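Local coordinates for fibronectin-binding protein BBK32 (Borrelia burgdorferi, PDB 6N1L) that binds fibronectin and, through its complement inhibitory domain, probably blocks the classical pathway of complement by binding the protease C1r, at residues K29-Y34 with S132-R137; S38-Q43 with K58-K63; E67-N72 with E124-I129; K71-L76 with K110-K115. One frame throughout, in Å; residues are numbered along the deposited sequence.

Contact 1. Residues K29-Y34 with S132-R137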
loop_
_atom_site.group_PDB
_atom_site.type_symbol
_atom_site.label_atom_id
_atom_site.label_comp_id
_atom_site.label_asym_id
_atom_site.label_seq_id
_atom_site.Cartn_x
_atom_site.Cartn_y
_atom_site.Cartn_z
ATOM N N LYS A 29 -5.692 0.312 -3.115
ATOM C CA LYS A 29 -5.479 -0.060 -4.513
ATOM C C LYS A 29 -4.600 -1.302 -4.630
ATOM O O LYS A 29 -4.899 -2.215 -5.418
ATOM C CB LYS A 29 -4.853 1.112 -5.267
ATOM C CG LYS A 29 -4.626 0.855 -6.750
ATOM C CD LYS A 29 -3.821 1.998 -7.359
ATOM C CE LYS A 29 -3.587 1.782 -8.848
ATOM N NZ LYS A 29 -2.705 2.843 -9.419
ATOM N N ILE A 30 -3.521 -1.365 -3.838
ATOM C CA ILE A 30 -2.644 -2.529 -3.862
ATOM C C ILE A 30 -3.398 -3.768 -3.388
ATOM O O ILE A 30 -3.279 -4.846 -3.979
ATOM C CB ILE A 30 -1.386 -2.289 -3.009
ATOM C CG1 ILE A 30 -0.508 -1.184 -3.604
ATOM C CG2 ILE A 30 -0.563 -3.561 -2.928
ATOM C CD1 ILE A 30 0.570 -0.636 -2.607
ATOM N N TYR A 31 -4.162 -3.641 -2.295
ATOM C CA TYR A 31 -4.866 -4.806 -1.767
ATOM C C TYR A 31 -5.941 -5.283 -2.747
ATOM O O TYR A 31 -6.126 -6.491 -2.937
ATOM C CB TYR A 31 -5.476 -4.491 -0.395
ATOM C CG TYR A 31 -6.171 -5.677 0.208
ATOM C CD1 TYR A 31 -5.444 -6.768 0.663
ATOM C CD2 TYR A 31 -7.550 -5.717 0.312
ATOM C CE1 TYR A 31 -6.076 -7.878 1.186
ATOM C CE2 TYR A 31 -8.189 -6.811 0.855
ATOM C CZ TYR A 31 -7.449 -7.887 1.289
ATOM O OH TYR A 31 -8.102 -8.980 1.824
ATOM N N ASN A 32 -6.643 -4.342 -3.379
ATOM C CA ASN A 32 -7.648 -4.726 -4.374
ATOM C C ASN A 32 -7.010 -5.428 -5.567
ATOM O O ASN A 32 -7.611 -6.349 -6.139
ATOM C CB ASN A 32 -8.433 -3.501 -4.837
ATOM C CG ASN A 32 -9.375 -2.955 -3.761
ATOM O OD1 ASN A 32 -9.681 -3.620 -2.767
ATOM N ND2 ASN A 32 -9.846 -1.745 -3.975
ATOM N N THR A 33 -5.795 -5.025 -5.945
ATOM C CA THR A 33 -5.084 -5.726 -7.017
ATOM C C THR A 33 -4.767 -7.161 -6.613
ATOM O O THR A 33 -4.984 -8.107 -7.380
ATOM C CB THR A 33 -3.797 -4.984 -7.386
ATOM O OG1 THR A 33 -4.097 -3.628 -7.722
ATOM C CG2 THR A 33 -3.140 -5.642 -8.621
ATOM N N TYR A 34 -4.248 -7.342 -5.400
ATOM C CA TYR A 34 -4.015 -8.681 -4.882
ATOM C C TYR A 34 -5.292 -9.520 -4.905
ATOM O O TYR A 34 -5.266 -10.679 -5.330
ATOM C CB TYR A 34 -3.459 -8.574 -3.469
ATOM C CG TYR A 34 -3.486 -9.869 -2.706
ATOM C CD1 TYR A 34 -2.610 -10.895 -3.016
ATOM C CD2 TYR A 34 -4.379 -10.048 -1.655
ATOM C CE1 TYR A 34 -2.634 -12.098 -2.299
ATOM C CE2 TYR A 34 -4.409 -11.233 -0.938
ATOM C CZ TYR A 34 -3.537 -12.246 -1.263
ATOM O OH TYR A 34 -3.573 -13.423 -0.545
ATOM N N SER A 132 1.219 -6.790 6.134
ATOM C CA SER A 132 1.858 -5.551 6.566
ATOM C C SER A 132 1.112 -4.319 6.072
ATOM O O SER A 132 0.929 -3.353 6.825
ATOM C CB SER A 132 3.314 -5.514 6.094
ATOM O OG SER A 132 4.072 -6.537 6.734
ATOM N N ILE A 133 0.661 -4.323 4.808
ATOM C CA ILE A 133 0.003 -3.114 4.337
ATOM C C ILE A 133 -1.384 -2.969 4.942
ATOM O O ILE A 133 -1.861 -1.845 5.133
ATOM C CB ILE A 133 -0.043 -3.038 2.792
ATOM C CG1 ILE A 133 -0.888 -4.169 2.204
ATOM C CG2 ILE A 133 1.379 -3.035 2.225
ATOM C CD1 ILE A 133 -1.222 -3.967 0.707
ATOM N N LEU A 134 -2.057 -4.071 5.252
ATOM C CA LEU A 134 -3.362 -3.956 5.890
ATOM C C LEU A 134 -3.215 -3.342 7.280
ATOM O O LEU A 134 -4.001 -2.475 7.666
ATOM C CB LEU A 134 -4.038 -5.324 5.978
ATOM C CG LEU A 134 -4.664 -5.881 4.687
ATOM C CD1 LEU A 134 -5.179 -7.286 4.968
ATOM C CD2 LEU A 134 -5.783 -4.962 4.246
ATOM N N LEU A 135 -2.185 -3.762 8.020
ATOM C CA LEU A 135 -1.937 -3.164 9.329
ATOM C C LEU A 135 -1.519 -1.700 9.201
ATOM O O LEU A 135 -1.929 -0.849 10.007
ATOM C CB LEU A 135 -0.874 -3.981 10.066
ATOM C CG LEU A 135 -1.382 -5.351 10.521
ATOM C CD1 LEU A 135 -0.266 -6.288 10.941
ATOM C CD2 LEU A 135 -2.406 -5.162 11.643
ATOM N N MET A 136 -0.680 -1.407 8.211
ATOM C CA MET A 136 -0.234 -0.047 7.944
ATOM C C MET A 136 -1.404 0.885 7.641
ATOM O O MET A 136 -1.446 2.022 8.125
ATOM C CB MET A 136 0.759 -0.077 6.784
ATOM C CG MET A 136 1.359 1.263 6.423
ATOM S SD MET A 136 2.522 1.064 5.059
ATOM C CE MET A 136 3.787 0.072 5.845
ATOM N N ARG A 137 -2.372 0.428 6.835
ATOM C CA ARG A 137 -3.540 1.263 6.566
ATOM C C ARG A 137 -4.278 1.603 7.855
ATOM O O ARG A 137 -4.735 2.736 8.036
ATOM C CB ARG A 137 -4.478 0.552 5.588
ATOM C CG ARG A 137 -5.662 1.392 5.152
ATOM C CD ARG A 137 -6.469 0.663 4.054
ATOM N NE ARG A 137 -7.011 -0.597 4.551
ATOM C CZ ARG A 137 -7.781 -1.423 3.841
ATOM N NH1 ARG A 137 -8.106 -1.134 2.587
ATOM N NH2 ARG A 137 -8.232 -2.540 4.389
#
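Tyr-31 and Leu-134 are brought together between their helices by their torsions: Tyr-31 swings CG trans to its backbone N (chi1 -178°), which carries the ring toward helix 122-147, and its second torsion turns one face to Leu-134, whose own CG stands opposite the carbonyl carbon. Leu-134 CD2 sits 4.1 Å from the centroid of the Tyr-31 ring, 12° off the ring normal, which meets the definition of a CH-pi contact. The other methyl reaches further along the ring, with Leu-134 CD1 3.9 Å from Tyr-31 CE1, so both branches of one leucine touch the tyrosine.

Ile-133 holds CG1 between its backbone N and carbonyl carbon, and this branch sends CD1 across to Ile-30, 3.7 Å from Ile-30 CG2. More loosely, Ile-133 CD1 is 4.4 Å from Tyr-31 CB, so it lies near both residues. Helices 9-44 and 122-147 form an antiparallel pair of the helical bundle: their local axes approach to 10.6 Å at 146°, and the nearest CA pair is Tyr-31 with Leu-134. The isoleucine pair is buried and also rests on Phe-73 of helix 66-87, while Tyr-31 and Leu-134 are partly exposed. Next to the interface, Arg-137 NH1 bonds to Thr-28 OG1, a polar link between the same two helices.

Between the two segments themselves the contact is wholly apolar, with methyl groups against methyl groups and an aromatic face. Cohesion therefore depends on shape and burial, and the phenol ring serves as a flat surface for the leucine rather than as a polar partner.

Contact 2. Residues S38-Q43 with K58-K63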
loop_
_atom_site.group_PDB
_atom_site.type_symbol
_atom_site.label_atom_id
_atom_site.label_comp_id
_atom_site.label_asym_id
_atom_site.label_seq_id
_atom_site.Cartn_x
_atom_site.Cartn_y
_atom_site.Cartn_z
ATOM N N SER A 38 -5.684 -12.853 -7.177
ATOM C CA SER A 38 -6.040 -14.122 -6.540
ATOM C C SER A 38 -7.212 -14.810 -7.231
ATOM O O SER A 38 -7.175 -16.027 -7.461
ATOM C CB SER A 38 -6.367 -13.896 -5.062
ATOM O OG SER A 38 -5.232 -13.416 -4.367
ATOM N N THR A 39 -8.253 -14.052 -7.588
ATOM C CA THR A 39 -9.415 -14.672 -8.221
ATOM C C THR A 39 -9.090 -15.219 -9.608
ATOM O O THR A 39 -9.649 -16.249 -10.000
ATOM C CB THR A 39 -10.605 -13.706 -8.300
ATOM O OG1 THR A 39 -10.348 -12.629 -9.213
ATOM C CG2 THR A 39 -10.934 -13.147 -6.919
ATOM N N LYS A 40 -8.195 -14.562 -10.357
ATOM C CA LYS A 40 -7.812 -15.090 -11.667
ATOM C C LYS A 40 -7.058 -16.405 -11.534
ATOM O O LYS A 40 -7.233 -17.318 -12.355
ATOM C CB LYS A 40 -6.948 -14.082 -12.429
ATOM C CG LYS A 40 -7.531 -12.716 -12.631
ATOM C CD LYS A 40 -8.948 -12.743 -13.151
ATOM C CE LYS A 40 -9.472 -11.339 -13.291
ATOM N NZ LYS A 40 -10.865 -11.329 -13.750
ATOM N N LEU A 41 -6.187 -16.505 -10.526
ATOM C CA LEU A 41 -5.447 -17.734 -10.284
ATOM C C LEU A 41 -6.388 -18.849 -9.858
ATOM O O LEU A 41 -6.222 -20.004 -10.273
ATOM C CB LEU A 41 -4.370 -17.501 -9.218
ATOM C CG LEU A 41 -3.273 -16.496 -9.601
ATOM C CD1 LEU A 41 -2.402 -16.159 -8.397
ATOM C CD2 LEU A 41 -2.407 -16.998 -10.752
ATOM N N THR A 42 -7.391 -18.514 -9.042
ATOM C CA THR A 42 -8.398 -19.499 -8.661
ATOM C C THR A 42 -9.215 -19.943 -9.867
ATOM O O THR A 42 -9.406 -21.145 -10.090
ATOM C CB THR A 42 -9.309 -18.922 -7.578
ATOM O OG1 THR A 42 -8.566 -18.782 -6.360
ATOM C CG2 THR A 42 -10.499 -19.841 -7.345
ATOM N N GLN A 43 -9.685 -18.984 -10.671
ATOM C CA GLN A 43 -10.552 -19.309 -11.803
ATOM C C GLN A 43 -9.847 -20.203 -12.813
ATOM O O GLN A 43 -10.452 -21.135 -13.358
ATOM C CB GLN A 43 -11.033 -18.026 -12.491
ATOM C CG GLN A 43 -12.132 -17.294 -11.754
ATOM C CD GLN A 43 -12.183 -15.827 -12.114
ATOM O OE1 GLN A 43 -11.570 -15.396 -13.089
ATOM N NE2 GLN A 43 -12.904 -15.057 -11.328
ATOM N N LYS A 58 -6.460 -17.343 -17.341
ATOM C CA LYS A 58 -5.012 -17.506 -17.401
ATOM C C LYS A 58 -4.348 -16.302 -18.069
ATOM O O LYS A 58 -3.325 -15.803 -17.584
ATOM C CB LYS A 58 -4.686 -18.805 -18.139
ATOM C CG LYS A 58 -3.217 -19.181 -18.162
ATOM C CD LYS A 58 -2.961 -20.339 -19.120
ATOM C CE LYS A 58 -3.585 -20.053 -20.470
ATOM N NZ LYS A 58 -4.016 -21.307 -21.163
ATOM N N GLU A 59 -4.909 -15.830 -19.191
ATOM C CA GLU A 59 -4.423 -14.597 -19.806
ATOM C C GLU A 59 -4.471 -13.438 -18.824
ATOM O O GLU A 59 -3.521 -12.657 -18.723
ATOM C CB GLU A 59 -5.246 -14.249 -21.041
ATOM C CG GLU A 59 -4.866 -15.045 -22.262
ATOM C CD GLU A 59 -5.770 -14.739 -23.432
ATOM O OE1 GLU A 59 -6.373 -13.640 -23.443
ATOM O OE2 GLU A 59 -5.888 -15.606 -24.330
ATOM N N GLU A 60 -5.586 -13.302 -18.103
ATOM C CA GLU A 60 -5.723 -12.175 -17.186
ATOM C C GLU A 60 -4.740 -12.280 -16.028
ATOM O O GLU A 60 -4.180 -11.267 -15.600
ATOM C CB GLU A 60 -7.161 -12.083 -16.680
ATOM C CG GLU A 60 -8.109 -11.457 -17.695
ATOM C CD GLU A 60 -9.530 -11.945 -17.535
ATOM O OE1 GLU A 60 -9.818 -12.579 -16.496
ATOM O OE2 GLU A 60 -10.354 -11.695 -18.451
ATOM N N ALA A 61 -4.505 -13.491 -15.519
ATOM C CA ALA A 61 -3.532 -13.650 -14.438
ATOM C C ALA A 61 -2.133 -13.270 -14.905
ATOM O O ALA A 61 -1.326 -12.770 -14.113
ATOM C CB ALA A 61 -3.550 -15.089 -13.909
ATOM N N ALA A 62 -1.832 -13.480 -16.194
ATOM C CA ALA A 62 -0.522 -13.135 -16.729
ATOM C C ALA A 62 -0.343 -11.641 -16.974
ATOM O O ALA A 62 0.781 -11.212 -17.252
ATOM C CB ALA A 62 -0.271 -13.888 -18.043
ATOM N N LYS A 63 -1.405 -10.846 -16.889
ATOM C CA LYS A 63 -1.288 -9.424 -17.177
ATOM C C LYS A 63 -0.901 -8.605 -15.950
ATOM O O LYS A 63 -0.563 -7.426 -16.093
ATOM C CB LYS A 63 -2.592 -8.895 -17.776
ATOM C CG LYS A 63 -2.845 -9.363 -19.211
ATOM C CD LYS A 63 -4.120 -8.750 -19.758
ATOM C CE LYS A 63 -4.732 -9.615 -20.848
ATOM N NZ LYS A 63 -5.981 -9.014 -21.411
#
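Lys-40 and Ala-61 form the close part of this contact, where the backbones come so near that their CA atoms are 5.3 Å apart. Such an approach is possible because alanine presents a single methyl: Ala-61 CB lies 3.8 Å from Lys-40 CB. The same methyl is touched from helix 9-44 a second time, by Leu-41 CD2 at 3.9 Å, and Met-44 also rests on it, so Ala-61 is buried.

The two segments belong to a helical hairpin, in which the short helix 51-61 folds back along the end of helix 9-44; segment 58-63 begins in the C-terminal part of the short helix. Phe-64, in the loop that follows, packs on Lys-40 as well.

Toward solvent the contact becomes polar and looser. The lysine chain bends at its second torsion (chi2 -48°), and its outer methylenes then run past Glu-60, with Lys-40 CD 4.0 Å from Glu-60 CB. At the end of the chain Lys-40 NZ makes a salt bridge to Glu-60 OE1 at 3.2 Å. It meets the oxygen from above the carboxylate, 54° out of the plane, and both partners of this bridge are partly exposed.

Contact 3. Residues E67-N72 with E124-I129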
loop_
_atom_site.group_PDB
_atom_site.type_symbol
_atom_site.label_atom_id
_atom_site.label_comp_id
_atom_site.label_asym_id
_atom_site.label_seq_id
_atom_site.Cartn_x
_atom_site.Cartn_y
_atom_site.Cartn_z
ATOM N N GLU A 67 6.186 -4.654 -12.096
ATOM C CA GLU A 67 6.362 -3.220 -12.301
ATOM C C GLU A 67 5.206 -2.428 -11.704
ATOM O O GLU A 67 5.419 -1.392 -11.062
ATOM C CB GLU A 67 6.500 -2.918 -13.795
ATOM C CG GLU A 67 7.846 -3.324 -14.397
ATOM C CD GLU A 67 7.895 -4.781 -14.855
ATOM O OE1 GLU A 67 6.949 -5.551 -14.563
ATOM O OE2 GLU A 67 8.889 -5.158 -15.515
ATOM N N ASP A 68 3.970 -2.895 -11.910
ATOM C CA ASP A 68 2.807 -2.189 -11.386
ATOM C C ASP A 68 2.797 -2.205 -9.859
ATOM O O ASP A 68 2.452 -1.199 -9.221
ATOM C CB ASP A 68 1.532 -2.812 -11.947
ATOM C CG ASP A 68 0.274 -2.253 -11.329
ATOM O OD1 ASP A 68 -0.026 -1.054 -11.542
ATOM O OD2 ASP A 68 -0.430 -3.023 -10.629
ATOM N N LEU A 69 3.148 -3.346 -9.262
ATOM C CA LEU A 69 3.247 -3.411 -7.805
ATOM C C LEU A 69 4.327 -2.462 -7.298
ATOM O O LEU A 69 4.133 -1.756 -6.292
ATOM C CB LEU A 69 3.529 -4.847 -7.359
ATOM C CG LEU A 69 3.800 -5.085 -5.863
ATOM C CD1 LEU A 69 2.602 -4.640 -5.035
ATOM C CD2 LEU A 69 4.161 -6.534 -5.545
ATOM N N GLU A 70 5.462 -2.410 -8.000
ATOM C CA GLU A 70 6.556 -1.551 -7.548
ATOM C C GLU A 70 6.201 -0.078 -7.721
ATOM O O GLU A 70 6.545 0.755 -6.863
ATOM C CB GLU A 70 7.846 -1.924 -8.290
ATOM C CG GLU A 70 8.743 -2.874 -7.494
ATOM C CD GLU A 70 9.692 -3.705 -8.354
ATOM O OE1 GLU A 70 9.628 -3.591 -9.596
ATOM O OE2 GLU A 70 10.507 -4.471 -7.784
ATOM N N LYS A 71 5.485 0.256 -8.804
ATOM C CA LYS A 71 4.990 1.615 -8.995
ATOM C C LYS A 71 4.063 2.024 -7.862
ATOM O O LYS A 71 4.220 3.101 -7.272
ATOM C CB LYS A 71 4.263 1.730 -10.332
ATOM C CG LYS A 71 3.802 3.132 -10.679
ATOM C CD LYS A 71 4.968 4.111 -10.611
ATOM C CE LYS A 71 4.779 5.288 -11.559
ATOM N NZ LYS A 71 4.626 6.580 -10.813
ATOM N N ASN A 72 3.093 1.168 -7.528
ATOM C CA ASN A 72 2.190 1.473 -6.425
ATOM C C ASN A 72 2.951 1.635 -5.107
ATOM O O ASN A 72 2.587 2.475 -4.276
ATOM C CB ASN A 72 1.125 0.383 -6.303
ATOM C CG ASN A 72 0.079 0.460 -7.405
ATOM O OD1 ASN A 72 -0.078 1.489 -8.060
ATOM N ND2 ASN A 72 -0.645 -0.633 -7.608
ATOM N N GLU A 124 3.820 -14.494 -4.973
ATOM C CA GLU A 124 4.560 -14.601 -3.723
ATOM C C GLU A 124 4.968 -13.230 -3.200
ATOM O O GLU A 124 5.029 -13.030 -1.983
ATOM C CB GLU A 124 5.798 -15.475 -3.917
ATOM C CG GLU A 124 5.488 -16.935 -4.212
ATOM C CD GLU A 124 4.711 -17.588 -3.090
ATOM O OE1 GLU A 124 5.172 -17.506 -1.929
ATOM O OE2 GLU A 124 3.642 -18.176 -3.368
ATOM N N ALA A 125 5.276 -12.295 -4.098
ATOM C CA ALA A 125 5.624 -10.939 -3.675
ATOM C C ALA A 125 4.445 -10.271 -2.976
ATOM O O ALA A 125 4.595 -9.701 -1.887
ATOM C CB ALA A 125 6.088 -10.118 -4.881
ATOM N N TYR A 126 3.255 -10.358 -3.576
ATOM C CA TYR A 126 2.043 -9.862 -2.926
ATOM C C TYR A 126 1.832 -10.538 -1.577
ATOM O O TYR A 126 1.607 -9.868 -0.565
ATOM C CB TYR A 126 0.822 -10.080 -3.833
ATOM C CG TYR A 126 0.576 -8.990 -4.851
ATOM C CD1 TYR A 126 -0.052 -7.794 -4.499
ATOM C CD2 TYR A 126 0.970 -9.154 -6.179
ATOM C CE1 TYR A 126 -0.283 -6.802 -5.425
ATOM C CE2 TYR A 126 0.747 -8.171 -7.123
ATOM C CZ TYR A 126 0.122 -6.988 -6.749
ATOM O OH TYR A 126 -0.089 -6.012 -7.676
ATOM N N LYS A 127 1.926 -11.875 -1.536
ATOM C CA LYS A 127 1.732 -12.591 -0.279
ATOM C C LYS A 127 2.701 -12.126 0.801
ATOM O O LYS A 127 2.351 -12.101 1.986
ATOM C CB LYS A 127 1.873 -14.102 -0.500
ATOM C CG LYS A 127 0.552 -14.809 -0.732
ATOM C CD LYS A 127 0.645 -16.271 -0.311
ATOM C CE LYS A 127 1.539 -17.067 -1.258
ATOM N NZ LYS A 127 2.125 -18.283 -0.603
ATOM N N ALA A 128 3.914 -11.736 0.417
ATOM C CA ALA A 128 4.872 -11.253 1.398
ATOM C C ALA A 128 4.459 -9.935 2.056
ATOM O O ALA A 128 4.958 -9.634 3.145
ATOM C CB ALA A 128 6.243 -11.099 0.741
ATOM N N ILE A 129 3.589 -9.129 1.442
ATOM C CA ILE A 129 3.353 -7.786 1.958
ATOM C C ILE A 129 1.913 -7.508 2.352
ATOM O O ILE A 129 1.638 -6.449 2.918
ATOM C CB ILE A 129 3.862 -6.694 0.985
ATOM C CG1 ILE A 129 3.247 -6.814 -0.416
ATOM C CG2 ILE A 129 5.389 -6.764 0.887
ATOM C CD1 ILE A 129 1.906 -6.142 -0.577
HETATM O O HOH W 1 0.510 -6.350 -10.160
HETATM O O HOH W 2 -0.433 -3.294 -7.373
#
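Helices 66-87 and 122-147 run nearly in the same direction at Leu-69 and Tyr-126, their local axes 11.5 Å apart at 28° and the CA atoms of these two residues separated by 8.2 Å. Side chains span that distance. Leu-69, with CG trans to its backbone N (chi1 174°), lies over one face of the Tyr-126 ring: its CD2 stands 4.1 Å from the ring centroid and 9° off the normal, a CH-pi contact. CD1 of Leu-69 presses on the outer part of the ring, 3.6 Å from Tyr-126 CE1, while CD2 also meets Ala-125 CB at 4.1 Å.

Tyr-126 OH and Asp-68 OD2 are 4.2 Å apart and do not bond directly. Water 2 links three groups, receiving from Asn-72 ND2, donating to Asp-68 OD2 and bonding to Tyr-126 OH at 2.8 Å. Water 1, in the ring plane at its edge, bonds to Tyr-126 OH at 2.6 Å and only weakly to the aspartate.

Ile-30 of helix 9-44 and Ile-116 of helix 93-117 also pack on Leu-69. This leucine-over-tyrosine CH-pi contact thus joins two parallel helices of a four-helix bundle made of 9-44, 66-87, 93-117 and 122-147.

Contact 4. Residues K71-L76 with K110-K115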
loop_
_atom_site.group_PDB
_atom_site.type_symbol
_atom_site.label_atom_id
_atom_site.label_comp_id
_atom_site.label_asym_id
_atom_site.label_seq_id
_atom_site.Cartn_x
_atom_site.Cartn_y
_atom_site.Cartn_z
ATOM N N LYS A 71 5.485 0.256 -8.804
ATOM C CA LYS A 71 4.990 1.615 -8.995
ATOM C C LYS A 71 4.063 2.024 -7.862
ATOM O O LYS A 71 4.220 3.101 -7.272
ATOM C CB LYS A 71 4.263 1.730 -10.332
ATOM C CG LYS A 71 3.802 3.132 -10.679
ATOM C CD LYS A 71 4.968 4.111 -10.611
ATOM C CE LYS A 71 4.779 5.288 -11.559
ATOM N NZ LYS A 71 4.626 6.580 -10.813
ATOM N N ASN A 72 3.093 1.168 -7.528
ATOM C CA ASN A 72 2.190 1.473 -6.425
ATOM C C ASN A 72 2.951 1.635 -5.107
ATOM O O ASN A 72 2.587 2.475 -4.276
ATOM C CB ASN A 72 1.125 0.383 -6.303
ATOM C CG ASN A 72 0.079 0.460 -7.405
ATOM O OD1 ASN A 72 -0.078 1.489 -8.060
ATOM N ND2 ASN A 72 -0.645 -0.633 -7.608
ATOM N N PHE A 73 4.005 0.842 -4.889
ATOM C CA PHE A 73 4.758 1.014 -3.643
ATOM C C PHE A 73 5.573 2.302 -3.661
ATOM O O PHE A 73 5.723 2.960 -2.625
ATOM C CB PHE A 73 5.655 -0.190 -3.359
ATOM C CG PHE A 73 5.058 -1.144 -2.359
ATOM C CD1 PHE A 73 4.197 -2.146 -2.772
ATOM C CD2 PHE A 73 5.311 -1.006 -1.002
ATOM C CE1 PHE A 73 3.611 -3.013 -1.842
ATOM C CE2 PHE A 73 4.734 -1.856 -0.078
ATOM C CZ PHE A 73 3.888 -2.872 -0.495
ATOM N N LYS A 74 6.097 2.695 -4.821
ATOM C CA LYS A 74 6.784 3.987 -4.866
ATOM C C LYS A 74 5.813 5.130 -4.628
ATOM O O LYS A 74 6.148 6.095 -3.927
ATOM C CB LYS A 74 7.532 4.159 -6.188
ATOM C CG LYS A 74 8.881 3.436 -6.190
ATOM C CD LYS A 74 9.603 3.585 -4.835
ATOM C CE LYS A 74 10.983 2.919 -4.835
ATOM N NZ LYS A 74 11.766 3.144 -3.565
ATOM N N THR A 75 4.599 5.038 -5.181
ATOM C CA THR A 75 3.575 6.038 -4.903
ATOM C C THR A 75 3.279 6.099 -3.403
ATOM O O THR A 75 3.221 7.182 -2.807
ATOM C CB THR A 75 2.299 5.724 -5.680
ATOM O OG1 THR A 75 2.542 5.831 -7.094
ATOM C CG2 THR A 75 1.181 6.662 -5.281
ATOM N N LEU A 76 3.116 4.928 -2.778
ATOM C CA LEU A 76 2.868 4.878 -1.335
ATOM C C LEU A 76 4.018 5.504 -0.547
ATOM O O LEU A 76 3.791 6.328 0.349
ATOM C CB LEU A 76 2.638 3.428 -0.903
ATOM C CG LEU A 76 2.531 3.142 0.602
ATOM C CD1 LEU A 76 1.395 3.933 1.233
ATOM C CD2 LEU A 76 2.290 1.650 0.793
ATOM N N LYS A 110 9.939 0.857 3.325
ATOM C CA LYS A 110 11.211 0.534 2.694
ATOM C C LYS A 110 11.538 -0.943 2.853
ATOM O O LYS A 110 12.060 -1.572 1.923
ATOM C CB LYS A 110 12.319 1.415 3.268
ATOM C CG LYS A 110 12.230 2.859 2.770
ATOM C CD LYS A 110 13.321 3.725 3.386
ATOM C CE LYS A 110 13.019 5.197 3.160
ATOM N NZ LYS A 110 13.607 6.049 4.236
ATOM N N THR A 111 11.204 -1.524 4.007
ATOM C CA THR A 111 11.426 -2.952 4.224
ATOM C C THR A 111 10.574 -3.795 3.282
ATOM O O THR A 111 11.037 -4.810 2.745
ATOM C CB THR A 111 11.128 -3.312 5.678
ATOM O OG1 THR A 111 12.033 -2.608 6.534
ATOM C CG2 THR A 111 11.301 -4.806 5.917
ATOM N N LEU A 112 9.326 -3.382 3.062
ATOM C CA LEU A 112 8.453 -4.105 2.137
ATOM C C LEU A 112 8.946 -4.003 0.701
ATOM O O LEU A 112 8.855 -4.973 -0.061
ATOM C CB LEU A 112 7.024 -3.567 2.251
ATOM C CG LEU A 112 6.367 -3.693 3.629
ATOM C CD1 LEU A 112 4.932 -3.154 3.573
ATOM C CD2 LEU A 112 6.376 -5.142 4.107
ATOM N N ILE A 113 9.443 -2.830 0.294
ATOM C CA ILE A 113 9.950 -2.681 -1.065
ATOM C C ILE A 113 11.152 -3.590 -1.275
ATOM O O ILE A 113 11.342 -4.157 -2.359
ATOM C CB ILE A 113 10.288 -1.203 -1.342
ATOM C CG1 ILE A 113 8.995 -0.405 -1.496
ATOM C CG2 ILE A 113 11.173 -1.059 -2.581
ATOM C CD1 ILE A 113 9.172 1.113 -1.436
ATOM N N ALA A 114 11.959 -3.767 -0.226
ATOM C CA ALA A 114 13.080 -4.696 -0.283
ATOM C C ALA A 114 12.599 -6.142 -0.337
ATOM O O ALA A 114 13.185 -6.964 -1.053
ATOM C CB ALA A 114 14.000 -4.477 0.919
ATOM N N LYS A 115 11.541 -6.474 0.418
ATOM C CA LYS A 115 10.986 -7.828 0.384
ATOM C C LYS A 115 10.443 -8.166 -0.997
ATOM O O LYS A 115 10.602 -9.295 -1.472
ATOM C CB LYS A 115 9.881 -7.987 1.432
ATOM C CG LYS A 115 10.364 -8.193 2.851
ATOM C CD LYS A 115 9.191 -8.344 3.812
ATOM C CE LYS A 115 9.669 -8.590 5.229
ATOM N NZ LYS A 115 8.540 -8.569 6.192
#
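Phe-73 meets its two partners on helix 93-117, Leu-112 and Ile-113, in different ways. Leu-112 is reached by the outer part of the ring: Phe-73 CE2 lies 3.7 Å from Leu-112 CB, and the methyl CD1 of the leucine comes to the ring edge, in the ring plane, 3.9 Å from the same CE2. Ile-113 lies closer to the root of the phenylalanine, and the two side chains slide past each other in opposite senses. Its CG1 is 3.8 Å from Phe-73 CD2 and equally near Phe-73 CB, approaching the ring obliquely. A single methylene thus packs on both the ring and its stem.

The isoleucine sets CG1 opposite the carbonyl carbon (chi1 -73°), and with the branch extended beyond it (chi2 166°), CD1 reaches Lys-74. There the lysine chain crosses the isoleucine at about a right angle, with Lys-74 NZ 3.9 Å from Ile-113 CD1. This is mere proximity of an ammonium group to a methyl, at the exposed margin of an otherwise buried contact.

The local axes run antiparallel at 168° and 10.6 Å, and Phe-73 and Ile-113 are the nearest CA pair at 6.9 Å. Helices 66-87 and 93-117 are consecutive and form a hairpin. Helix 122-147 packs against it through Ile-129, which touches Phe-73, while helix 9-44 adjoins the same hairpin through Ile-27, which meets Leu-76.

How the contacts relate
Contacts 3 and 4 are buried and leave from overlapping parts of helix 66-87, sharing Lys-71 and Asn-72; their centres are 8 Å apart, and Ile-129 bridges them by touching both Leu-112 and Phe-73. Contact 1, half buried, adds helix 9-44 to the same core, where Ile-30 packs on Asn-72. Contact 2 stands apart, its centre about 21 Å from the centre of the chain, where helix 9-44 extends beyond that core to meet a short helix. Chemistry follows position. Contacts 1 and 3 share a leucine-tyrosine CH-pi contact, contact 4 is aliphatic-aromatic, contact 3 adds bridging waters, and contact 2 alone carries a salt bridge between its segments.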